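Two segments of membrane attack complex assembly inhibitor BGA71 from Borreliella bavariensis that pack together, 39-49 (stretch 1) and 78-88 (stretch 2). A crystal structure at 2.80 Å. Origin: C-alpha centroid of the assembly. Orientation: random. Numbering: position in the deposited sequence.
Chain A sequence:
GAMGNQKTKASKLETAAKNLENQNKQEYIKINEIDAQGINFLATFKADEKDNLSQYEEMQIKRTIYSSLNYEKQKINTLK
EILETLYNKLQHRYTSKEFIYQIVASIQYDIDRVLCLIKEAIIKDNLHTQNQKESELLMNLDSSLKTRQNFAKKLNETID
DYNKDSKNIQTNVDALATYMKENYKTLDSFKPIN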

# COMPACT_ATOMS: atom_id res chain seq x y z
N ILE A 39 12.92 -21.89 0.06
CA ILE A 39 13.45 -21.35 -1.21
C ILE A 39 13.83 -19.88 -0.98
O ILE A 39 12.96 -19.08 -0.67
CB ILE A 39 12.38 -21.48 -2.33
CG1 ILE A 39 12.83 -21.03 -3.72
CG2 ILE A 39 11.14 -20.67 -2.01
CD1 ILE A 39 12.02 -21.75 -4.79
N ASN A 40 15.12 -19.55 -1.06
CA ASN A 40 15.55 -18.19 -0.72
C ASN A 40 15.89 -17.55 -2.04
O ASN A 40 17.05 -17.51 -2.49
CB ASN A 40 16.72 -18.10 0.31
CG ASN A 40 16.74 -16.77 1.12
OD1 ASN A 40 16.31 -15.74 0.66
ND2 ASN A 40 17.26 -16.84 2.35
N PHE A 41 14.84 -17.15 -2.73
CA PHE A 41 14.95 -16.79 -4.15
C PHE A 41 16.03 -15.76 -4.39
O PHE A 41 16.79 -15.85 -5.36
CB PHE A 41 13.57 -16.33 -4.67
CG PHE A 41 13.58 -15.81 -6.07
CD1 PHE A 41 14.15 -16.55 -7.12
CD2 PHE A 41 13.07 -14.56 -6.35
CE1 PHE A 41 14.20 -16.05 -8.41
CE2 PHE A 41 13.11 -14.05 -7.65
CZ PHE A 41 13.69 -14.79 -8.68
N LEU A 42 16.14 -14.77 -3.53
CA LEU A 42 17.08 -13.71 -3.76
C LEU A 42 18.20 -13.73 -2.75
O LEU A 42 18.85 -12.71 -2.53
CB LEU A 42 16.36 -12.35 -3.72
CG LEU A 42 15.31 -12.11 -4.82
CD1 LEU A 42 14.49 -10.90 -4.50
CD2 LEU A 42 15.94 -11.93 -6.18
N ALA A 43 18.48 -14.87 -2.17
CA ALA A 43 19.52 -14.94 -1.13
C ALA A 43 20.81 -14.31 -1.57
O ALA A 43 21.38 -13.47 -0.87
CB ALA A 43 19.78 -16.39 -0.73
N THR A 44 21.31 -14.74 -2.72
CA THR A 44 22.54 -14.17 -3.31
C THR A 44 22.58 -12.64 -3.41
O THR A 44 23.63 -12.03 -3.15
CB THR A 44 22.78 -14.78 -4.72
OG1 THR A 44 22.86 -16.22 -4.63
CG2 THR A 44 24.06 -14.25 -5.37
N PHE A 45 21.45 -12.02 -3.71
CA PHE A 45 21.34 -10.54 -3.74
C PHE A 45 21.29 -9.93 -2.34
O PHE A 45 21.73 -8.80 -2.14
CB PHE A 45 20.11 -10.11 -4.51
CG PHE A 45 20.13 -10.56 -5.92
CD1 PHE A 45 20.81 -9.81 -6.88
CD2 PHE A 45 19.61 -11.81 -6.27
CE1 PHE A 45 20.91 -10.25 -8.17
CE2 PHE A 45 19.74 -12.27 -7.57
CZ PHE A 45 20.38 -11.49 -8.51
N LYS A 46 20.72 -10.68 -1.40
CA LYS A 46 20.66 -10.32 0.00
C LYS A 46 22.05 -10.32 0.61
O LYS A 46 22.39 -9.48 1.41
CB LYS A 46 19.77 -11.32 0.77
CG LYS A 46 18.27 -11.04 0.74
CD LYS A 46 17.61 -11.72 1.91
CE LYS A 46 16.08 -11.53 1.93
NZ LYS A 46 15.29 -12.77 2.18
N ALA A 47 22.88 -11.26 0.20
CA ALA A 47 24.23 -11.37 0.75
C ALA A 47 25.15 -10.29 0.21
O ALA A 47 26.27 -10.16 0.69
CB ALA A 47 24.80 -12.75 0.46
N ASP A 48 24.68 -9.50 -0.77
CA ASP A 48 25.47 -8.46 -1.40
C ASP A 48 25.55 -7.19 -0.56
O ASP A 48 24.55 -6.59 -0.21
CB ASP A 48 24.88 -8.15 -2.78
CG ASP A 48 25.61 -7.04 -3.50
OD1 ASP A 48 26.51 -6.46 -2.89
OD2 ASP A 48 25.26 -6.68 -4.63
N GLU A 49 26.77 -6.76 -0.26
CA GLU A 49 27.02 -5.57 0.57
C GLU A 49 26.98 -4.25 -0.24
O GLU A 49 26.60 -3.20 0.28
CB GLU A 49 28.35 -5.76 1.33
CG GLU A 49 28.17 -6.84 2.43
CD GLU A 49 27.40 -6.28 3.61
OE1 GLU A 49 27.79 -5.23 4.16
OE2 GLU A 49 26.39 -6.87 4.01
N THR A 78 14.65 -22.19 -11.37
CA THR A 78 15.41 -22.06 -12.63
C THR A 78 15.86 -20.64 -12.85
O THR A 78 17.01 -20.39 -13.27
CB THR A 78 14.51 -22.46 -13.79
OG1 THR A 78 13.89 -23.72 -13.47
CG2 THR A 78 15.27 -22.58 -15.06
N LEU A 79 14.95 -19.70 -12.58
CA LEU A 79 15.27 -18.32 -12.74
C LEU A 79 16.35 -17.94 -11.75
O LEU A 79 17.21 -17.12 -12.03
CB LEU A 79 14.02 -17.45 -12.51
CG LEU A 79 14.23 -15.90 -12.59
CD1 LEU A 79 15.15 -15.45 -13.72
CD2 LEU A 79 12.91 -15.19 -12.75
N LYS A 80 16.26 -18.51 -10.56
CA LYS A 80 17.28 -18.30 -9.53
C LYS A 80 18.66 -18.73 -10.03
O LYS A 80 19.65 -18.04 -9.85
CB LYS A 80 16.88 -19.09 -8.30
CG LYS A 80 17.89 -19.06 -7.20
CD LYS A 80 17.35 -19.65 -5.90
CE LYS A 80 18.49 -19.73 -4.90
NZ LYS A 80 18.05 -20.10 -3.54
N GLU A 81 18.71 -19.88 -10.68
CA GLU A 81 19.97 -20.35 -11.19
C GLU A 81 20.50 -19.40 -12.27
O GLU A 81 21.65 -18.97 -12.24
CB GLU A 81 19.82 -21.78 -11.68
CG GLU A 81 21.04 -22.38 -12.38
CD GLU A 81 20.83 -23.85 -12.73
OE1 GLU A 81 20.33 -24.54 -11.87
OE2 GLU A 81 21.17 -24.32 -13.84
N ILE A 82 19.64 -19.04 -13.22
CA ILE A 82 19.98 -18.05 -14.23
C ILE A 82 20.63 -16.80 -13.61
O ILE A 82 21.74 -16.40 -14.02
CB ILE A 82 18.75 -17.58 -15.05
CG1 ILE A 82 18.26 -18.71 -15.94
CG2 ILE A 82 19.16 -16.39 -15.92
CD1 ILE A 82 16.89 -18.54 -16.53
N LEU A 83 19.97 -16.24 -12.61
CA LEU A 83 20.46 -15.01 -12.04
C LEU A 83 21.71 -15.20 -11.25
O LEU A 83 22.58 -14.35 -11.26
CB LEU A 83 19.38 -14.35 -11.19
CG LEU A 83 18.14 -13.88 -11.96
CD1 LEU A 83 17.14 -13.40 -10.95
CD2 LEU A 83 18.46 -12.81 -12.98
N GLU A 84 21.85 -16.34 -10.60
CA GLU A 84 23.05 -16.64 -9.81
C GLU A 84 24.26 -17.02 -10.66
O GLU A 84 25.38 -16.70 -10.32
CB GLU A 84 22.77 -17.75 -8.82
CG GLU A 84 22.01 -17.24 -7.61
CD GLU A 84 21.62 -18.34 -6.63
OE1 GLU A 84 21.97 -19.50 -6.86
OE2 GLU A 84 21.02 -18.02 -5.60
N THR A 85 24.03 -17.69 -11.76
CA THR A 85 25.09 -17.84 -12.76
C THR A 85 25.64 -16.45 -13.16
O THR A 85 26.85 -16.24 -13.12
CB THR A 85 24.53 -18.53 -14.01
OG1 THR A 85 23.79 -19.70 -13.60
CG2 THR A 85 25.61 -18.89 -15.00
N LEU A 86 24.75 -15.55 -13.56
CA LEU A 86 25.15 -14.24 -14.09
C LEU A 86 25.85 -13.44 -13.01
O LEU A 86 26.87 -12.80 -13.28
CB LEU A 86 23.94 -13.44 -14.62
CG LEU A 86 23.27 -13.96 -15.88
CD1 LEU A 86 21.99 -13.21 -16.23
CD2 LEU A 86 24.21 -13.90 -17.06
N TYR A 87 25.32 -13.52 -11.79
CA TYR A 87 25.87 -12.83 -10.63
C TYR A 87 27.27 -13.35 -10.30
O TYR A 87 28.17 -12.57 -10.00
CB TYR A 87 24.98 -13.05 -9.40
CG TYR A 87 25.38 -12.25 -8.19
CD1 TYR A 87 26.38 -12.70 -7.32
CD2 TYR A 87 24.76 -11.06 -7.91
CE1 TYR A 87 26.77 -11.96 -6.21
CE2 TYR A 87 25.13 -10.34 -6.79
CZ TYR A 87 26.14 -10.79 -5.95
OH TYR A 87 26.53 -10.07 -4.83
N ASN A 88 27.46 -14.66 -10.34
CA ASN A 88 28.76 -15.22 -10.03
C ASN A 88 29.83 -15.01 -11.08
O ASN A 88 31.00 -15.34 -10.83
CB ASN A 88 28.64 -16.70 -9.71
CG ASN A 88 27.90 -16.94 -8.47
OD1 ASN A 88 27.96 -16.11 -7.55
ND2 ASN A 88 27.18 -18.04 -8.39

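Stretch 2 is a continuous helix, and it meets a less regular partner: a type I turn from Asn40 to Ala43 that leads, with Leu42 at the N-cap, into a short helix. The first rule of the contact is periodicity. Leu79, Lys80, Leu83, Glu84 and Tyr87 carry nearly all of the helix's share of the 587 Å² buried between the two stretches, a spacing of three and four residues that keeps one side of the helix on the partner. Thr78, Glu81, Ile82 and Thr85 lose no area to it, and Thr85 turns its hydroxyl back to its own helix, OG1 donating to Glu81 O at 2.6 Å.

Leu79 opens the contact, its CA-to-CB bond pointing toward stretch 1. Its CG lies 4.1 Å from Phe41 CZ, at the edge of the phenyl ring and near its plane. The CA-to-CB bond of Phe41 points away from the helix, yet with chi1 at t the end of its side chain comes nearer, so the residue as a whole still has 82 Å² covered by stretch 2.

Lys80 shows how a long side chain can serve two purposes. It starts sideways and runs fully extended, all four chi angles at t. Near its root, CB packs 3.9 Å from Phe41 CD1; at its tip, NZ donates a hydrogen bond to Asn40 O at 3.0 Å. Asn40 O also accepts the turn-closing bond from Ala43 N, at 3.0 Å, so the lysine grips the backbone of the turn at the oxygen that closes it. The acceptor is a main-chain oxygen, so this hydrogen bond does not use the Asn40 side chain.

One turn on, Leu83 points toward stretch 1 and is shared by two aromatic residues. Its CD1 is 4.4 Å from Phe41 CZ, while its CB sits 4.0 Å from Phe45 CZ, at the edge of that second ring. A single leucine thus links the apolar packing of the turn to that of the short helix.

Glu84 supplies the second polar tie. Its CA-to-CB bond is sideways, but its carboxylate reaches back, and Thr44 OG1 donates to Glu84 OE2 at 2.8 Å. The CA atoms of Thr44 and Glu84 are 7.0 Å apart, a gap this pair of side chains bridges.

Tyr87 buries the most area of any residue here, 97 Å², and points toward stretch 1. Thr44 CG2 stands over one face of its ring, 3.6 Å from the centroid and 20° off the normal, a CH-pi contact. Thr44 therefore works through both branches, its hydroxyl to Glu84 and its methyl to the tyrosine. The edge of Tyr87 is turned toward the face of Phe45, with the ring centroids 5.5 Å apart and the planes at 76°; Phe45 CE1 comes within 3.9 Å of Tyr87 CD2. At the far end of the tyrosine, OH lies 3.3 Å from Asp48 CB.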